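Local coordinates for Sm domain-containing protein (Pyrococcus furiosus, PDB 1YCY), which is of unknown function but belongs to the Sm-like family, whose members typically form rings, and may bind RNA, at the interface of chains A and B. Residues are numbered along the deposited sequence; one frame, centred on the assembly and turned at random. Chains: chain A/B, Conserved hypothetical protein.

Contact 1: the interface of chains A and B. Residues chain A 14, 67-70; chain B 42, 53-58.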
loop_
_atom_site.group_PDB
_atom_site.type_symbol
_atom_site.label_atom_id
_atom_site.label_comp_id
_atom_site.label_asym_id
_atom_site.label_seq_id
_atom_site.Cartn_x
_atom_site.Cartn_y
_atom_site.Cartn_z
ATOM N N TRP A 14 -29.162 13.502 -19.171
ATOM C CA TRP A 14 -27.751 13.655 -19.616
ATOM C C TRP A 14 -27.436 12.858 -20.869
ATOM O O TRP A 14 -26.344 13.013 -21.435
ATOM C CB TRP A 14 -26.770 13.208 -18.526
ATOM C CG TRP A 14 -26.712 14.057 -17.303
ATOM C CD1 TRP A 14 -27.606 15.002 -16.911
ATOM C CD2 TRP A 14 -25.716 13.995 -16.280
ATOM N NE1 TRP A 14 -27.220 15.552 -15.719
ATOM C CE2 TRP A 14 -26.062 14.949 -15.305
ATOM C CE3 TRP A 14 -24.560 13.226 -16.094
ATOM C CZ2 TRP A 14 -25.292 15.157 -14.150
ATOM C CZ3 TRP A 14 -23.789 13.441 -14.953
ATOM C CH2 TRP A 14 -24.161 14.396 -13.997
ATOM N N ILE A 67 -20.385 10.249 -11.660
ATOM C CA ILE A 67 -20.524 10.646 -13.046
ATOM C C ILE A 67 -20.772 12.117 -13.062
ATOM O O ILE A 67 -21.560 12.621 -12.281
ATOM C CB ILE A 67 -21.685 9.945 -13.763
ATOM C CG1 ILE A 67 -21.691 8.437 -13.482
ATOM C CG2 ILE A 67 -21.567 10.185 -15.269
ATOM C CD1 ILE A 67 -23.026 7.766 -13.750
HETATM N N MSE A 68 -20.111 12.801 -13.970
HETATM C CA MSE A 68 -20.172 14.222 -14.005
HETATM C C MSE A 68 -20.399 14.740 -15.419
HETATM O O MSE A 68 -19.777 14.278 -16.362
HETATM C CB MSE A 68 -18.883 14.740 -13.464
HETATM C CG MSE A 68 -18.623 16.144 -13.827
HETATM SE SE MSE A 68 -17.158 16.805 -12.788
HETATM C CE MSE A 68 -15.650 15.877 -13.708
ATOM N N LEU A 69 -21.286 15.723 -15.539
ATOM C CA LEU A 69 -21.688 16.296 -16.823
ATOM C C LEU A 69 -20.914 17.544 -17.094
ATOM O O LEU A 69 -20.844 18.419 -16.261
ATOM C CB LEU A 69 -23.177 16.630 -16.805
ATOM C CG LEU A 69 -23.752 17.592 -17.849
ATOM C CD1 LEU A 69 -23.318 17.224 -19.259
ATOM C CD2 LEU A 69 -25.277 17.584 -17.726
ATOM N N LEU A 70 -20.356 17.635 -18.279
ATOM C CA LEU A 70 -19.514 18.750 -18.633
ATOM C C LEU A 70 -20.290 19.738 -19.531
ATOM O O LEU A 70 -19.811 20.167 -20.588
ATOM C CB LEU A 70 -18.270 18.208 -19.324
ATOM C CG LEU A 70 -17.701 16.946 -18.666
ATOM C CD1 LEU A 70 -16.398 16.575 -19.309
ATOM C CD2 LEU A 70 -17.493 17.170 -17.185
ATOM N N LEU B 42 -27.041 14.892 -6.077
ATOM C CA LEU B 42 -26.700 15.657 -7.266
ATOM C C LEU B 42 -26.139 16.998 -6.885
ATOM O O LEU B 42 -26.788 17.749 -6.187
ATOM C CB LEU B 42 -27.951 15.857 -8.118
ATOM C CG LEU B 42 -27.885 16.772 -9.356
ATOM C CD1 LEU B 42 -26.716 16.443 -10.295
ATOM C CD2 LEU B 42 -29.210 16.688 -10.108
ATOM N N ARG B 53 -15.048 22.114 -12.393
ATOM C CA ARG B 53 -14.888 20.764 -12.871
ATOM C C ARG B 53 -16.037 20.306 -13.717
ATOM O O ARG B 53 -15.826 19.507 -14.610
ATOM C CB ARG B 53 -14.619 19.788 -11.717
ATOM C CG ARG B 53 -13.290 20.014 -10.991
ATOM C CD ARG B 53 -12.162 20.433 -11.919
ATOM N NE ARG B 53 -11.372 19.310 -12.426
ATOM C CZ ARG B 53 -10.765 19.257 -13.618
ATOM N NH1 ARG B 53 -10.869 20.255 -14.501
ATOM N NH2 ARG B 53 -10.051 18.176 -13.938
ATOM N N GLY B 54 -17.247 20.790 -13.497
ATOM C CA GLY B 54 -18.308 20.407 -14.419
ATOM C C GLY B 54 -19.704 20.724 -13.988
ATOM O O GLY B 54 -20.008 20.754 -12.810
ATOM N N LYS B 55 -20.561 20.923 -14.983
ATOM C CA LYS B 55 -21.874 21.496 -14.771
ATOM C C LYS B 55 -22.618 20.798 -13.643
ATOM O O LYS B 55 -23.172 21.459 -12.788
ATOM C CB LYS B 55 -22.683 21.491 -16.075
ATOM N N GLN B 56 -22.608 19.471 -13.615
ATOM C CA GLN B 56 -23.264 18.735 -12.530
ATOM C C GLN B 56 -22.496 17.485 -12.167
ATOM O O GLN B 56 -21.529 17.147 -12.832
ATOM C CB GLN B 56 -24.682 18.354 -12.924
ATOM C CG GLN B 56 -25.594 19.525 -13.206
ATOM C CD GLN B 56 -27.030 19.087 -13.375
ATOM O OE1 GLN B 56 -27.363 18.319 -14.276
ATOM N NE2 GLN B 56 -27.889 19.562 -12.500
HETATM N N MSE B 57 -22.943 16.804 -11.112
HETATM C CA MSE B 57 -22.309 15.591 -10.644
HETATM C C MSE B 57 -23.269 14.735 -9.865
HETATM O O MSE B 57 -23.835 15.176 -8.888
HETATM C CB MSE B 57 -21.168 15.962 -9.743
HETATM C CG MSE B 57 -20.634 14.840 -8.873
HETATM SE SE MSE B 57 -18.750 15.255 -8.481
HETATM C CE MSE B 57 -18.383 14.272 -6.733
ATOM N N LEU B 58 -23.437 13.499 -10.297
ATOM C CA LEU B 58 -24.119 12.502 -9.496
ATOM C C LEU B 58 -23.128 11.788 -8.605
ATOM O O LEU B 58 -21.963 11.638 -8.966
ATOM C CB LEU B 58 -24.753 11.466 -10.389
ATOM C CG LEU B 58 -26.078 11.818 -11.037
ATOM C CD1 LEU B 58 -26.362 10.788 -12.103
ATOM C CD2 LEU B 58 -27.185 11.859 -10.009
#
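Strand 64-69 of chain A runs antiparallel to strand 56-60 of chain B, so that main-chain hydrogen bonds carry the sheet across the subunit boundary. The backbone N of B:Leu58 donates to the carbonyl O of A:Ile67 at 2.9 Å, nearly along the C=O axis. The backbone N of A:Leu69 donates to the carbonyl O of B:Gln56 at 3.1 Å. Here the donor stands above the carbonyl plane, 47° out of it. The return bonds, from A:Ile67 N and B:Gln56 N, are weak.

A:Trp14 adds a side-chain bond. Its indole NE1 donates to the amide oxygen OE1 of B:Gln56 at 3.1 Å, in the plane of that carbonyl. The ring and the amide cross obliquely, 42° apart. B:Gln56 has CG beside its own backbone N (chi1 -62°), and the chain then extends to bring OE1 to the indole. Its CB also packs against the six-membered ring of the indole, 3.5 Å from A:Trp14 CZ2. Within chain A, CB of A:Leu69 sits over the centre of one ring face and helps to fix the indole. An alanine in place of A:Trp14 would remove the NE1 donor and the ring, and would probably leave B:Gln56 less firmly held and A:Leu69 less well packed.

From the middle of the paired strand, the side chain of A:Met68, a selenomethionine, bends at chi3 and reaches toward B:Arg53. Its SE lies 3.5 Å from the carbonyl O of B:Arg53 and packs near that residue's CB.

The site joins the last strand of one Sm-like domain to a neighbouring domain's strand 56-60, the edge-to-edge pairing typical of Sm rings. A:Trp14, at the end of helix 6-14, lies beside this seam.

Contact 2: the interface of chains A and B. Residues chain A 5-7, 10; chain B 35, 37, 40, 42, 58.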
loop_
_atom_site.group_PDB
_atom_site.type_symbol
_atom_site.label_atom_id
_atom_site.label_comp_id
_atom_site.label_asym_id
_atom_site.label_seq_id
_atom_site.Cartn_x
_atom_site.Cartn_y
_atom_site.Cartn_z
ATOM N N SER A 5 -36.271 7.338 -9.684
ATOM C CA SER A 5 -34.893 7.543 -9.156
ATOM C C SER A 5 -34.326 8.872 -9.657
ATOM O O SER A 5 -34.243 9.121 -10.885
ATOM C CB SER A 5 -33.956 6.403 -9.600
ATOM N N LEU A 6 -33.919 9.723 -8.715
ATOM C CA LEU A 6 -33.055 10.824 -9.069
ATOM C C LEU A 6 -32.034 10.325 -10.135
ATOM O O LEU A 6 -31.700 11.076 -11.085
ATOM C CB LEU A 6 -32.354 11.416 -7.834
ATOM C CG LEU A 6 -31.469 12.646 -8.088
ATOM N N LEU A 7 -31.571 9.065 -10.013
ATOM C CA LEU A 7 -30.559 8.530 -10.964
ATOM C C LEU A 7 -31.129 8.350 -12.386
ATOM O O LEU A 7 -30.538 8.863 -13.353
ATOM C CB LEU A 7 -29.950 7.208 -10.466
ATOM C CG LEU A 7 -28.886 6.603 -11.400
ATOM C CD1 LEU A 7 -27.570 7.374 -11.389
ATOM C CD2 LEU A 7 -28.648 5.202 -10.988
ATOM N N VAL A 10 -32.064 11.981 -13.909
ATOM C CA VAL A 10 -30.917 12.776 -14.314
ATOM C C VAL A 10 -30.186 12.122 -15.471
ATOM O O VAL A 10 -29.546 12.804 -16.273
ATOM C CB VAL A 10 -29.925 12.986 -13.157
ATOM C CG1 VAL A 10 -28.710 13.797 -13.624
ATOM C CG2 VAL A 10 -30.612 13.680 -11.983
ATOM N N ASP B 35 -29.923 18.474 -5.448
ATOM C CA ASP B 35 -30.999 17.542 -5.156
ATOM C C ASP B 35 -30.427 16.215 -4.707
ATOM O O ASP B 35 -29.212 16.016 -4.777
ATOM C CB ASP B 35 -31.866 17.355 -6.406
ATOM C CG ASP B 35 -33.192 16.674 -6.110
ATOM O OD1 ASP B 35 -33.550 16.505 -4.916
ATOM O OD2 ASP B 35 -33.886 16.293 -7.079
ATOM N N ASP B 37 -31.707 11.826 -3.225
ATOM C CA ASP B 37 -32.673 10.837 -2.753
ATOM C C ASP B 37 -31.891 9.738 -2.008
ATOM O O ASP B 37 -30.696 9.920 -1.744
ATOM C CB ASP B 37 -33.525 10.292 -3.921
ATOM C CG ASP B 37 -32.807 9.211 -4.760
ATOM O OD1 ASP B 37 -31.597 9.359 -5.046
ATOM O OD2 ASP B 37 -33.480 8.214 -5.138
ATOM N N VAL B 40 -28.641 8.335 -4.379
ATOM C CA VAL B 40 -27.664 9.324 -4.881
ATOM C C VAL B 40 -27.920 10.748 -4.435
ATOM O O VAL B 40 -28.993 11.070 -3.937
ATOM C CB VAL B 40 -27.653 9.381 -6.429
ATOM C CG1 VAL B 40 -26.910 8.195 -7.006
ATOM C CG2 VAL B 40 -29.084 9.473 -6.993
ATOM N N LEU B 42 -27.041 14.892 -6.077
ATOM C CA LEU B 42 -26.700 15.657 -7.266
ATOM C C LEU B 42 -26.139 16.998 -6.885
ATOM O O LEU B 42 -26.788 17.749 -6.187
ATOM C CB LEU B 42 -27.951 15.857 -8.118
ATOM C CG LEU B 42 -27.885 16.772 -9.356
ATOM C CD1 LEU B 42 -26.716 16.443 -10.295
ATOM C CD2 LEU B 42 -29.210 16.688 -10.108
ATOM N N LEU B 58 -23.437 13.499 -10.297
ATOM C CA LEU B 58 -24.119 12.502 -9.496
ATOM C C LEU B 58 -23.128 11.788 -8.605
ATOM O O LEU B 58 -21.963 11.638 -8.966
ATOM C CB LEU B 58 -24.753 11.466 -10.389
ATOM C CG LEU B 58 -26.078 11.818 -11.037
ATOM C CD1 LEU B 58 -26.362 10.788 -12.103
ATOM C CD2 LEU B 58 -27.185 11.859 -10.009
#
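Helix 6-14 of chain A lies against chain B and presents A:Leu6, A:Leu7 and A:Val10 to strands 40-43 and 56-60. The contact is largely apolar, and no hydrogen bond or salt bridge crosses between the chains in this patch.

The tight part includes a small cluster of aliphatic tips. A:Leu7 has CG anti to the backbone N (chi1 -180°), which carries its CD1 to 3.7 Å from CD1 of B:Leu58. These two side chains cross at about a right angle. A:Val10 comes tip to tip with two leucines and uses a different branch for each. Its CG2 meets CD2 of B:Leu42 at 3.8 Å. Its CG1 points to CD1 of B:Leu58 at 4.1 Å. The methyl group CD1 of B:Leu58 is thus shared by A:Leu7 and A:Val10.

Toward the start of the helix the contact is more polar but still close at A:Leu6. CB of A:Leu6 lies 3.5 Å from the carboxylate OD1 of B:Asp37. The same CB is 3.9 Å from CG2 of B:Val40. The loose side is at A:Ser5, whose side chain is incomplete, and B:Asp35, which each lose little surface. OD2 of B:Asp37 is 3.9 Å from the backbone N of A:Leu6. This is too long for a bond, but the negative charge could interact favourably with the helix start.

B:Asp37 holds its carboxylate in the crowded position between its backbone N and carbonyl carbon (chi1 80°). There OD1 accepts a hydrogen bond from the backbone N of B:Val40 at 3.2 Å, with the N-H coming from above the carboxylate plane.

The C-alpha centres of contact 1 and contact 2 lie about 11 Å apart, and both belong to the same A-B interface. They share B:Leu42 and B:Leu58. Helix 6-14 of chain A also serves both, with its last residue in contact 1 and its earlier turns in contact 2. B:Leu58 joins the two chemistries, since its backbone pairs with a strand while its side chain packs under the helix. One neighbour is therefore held by strand pairing and by helix packing together. Repeated between copies, such a joint would suit a ring, as in other Sm-like proteins.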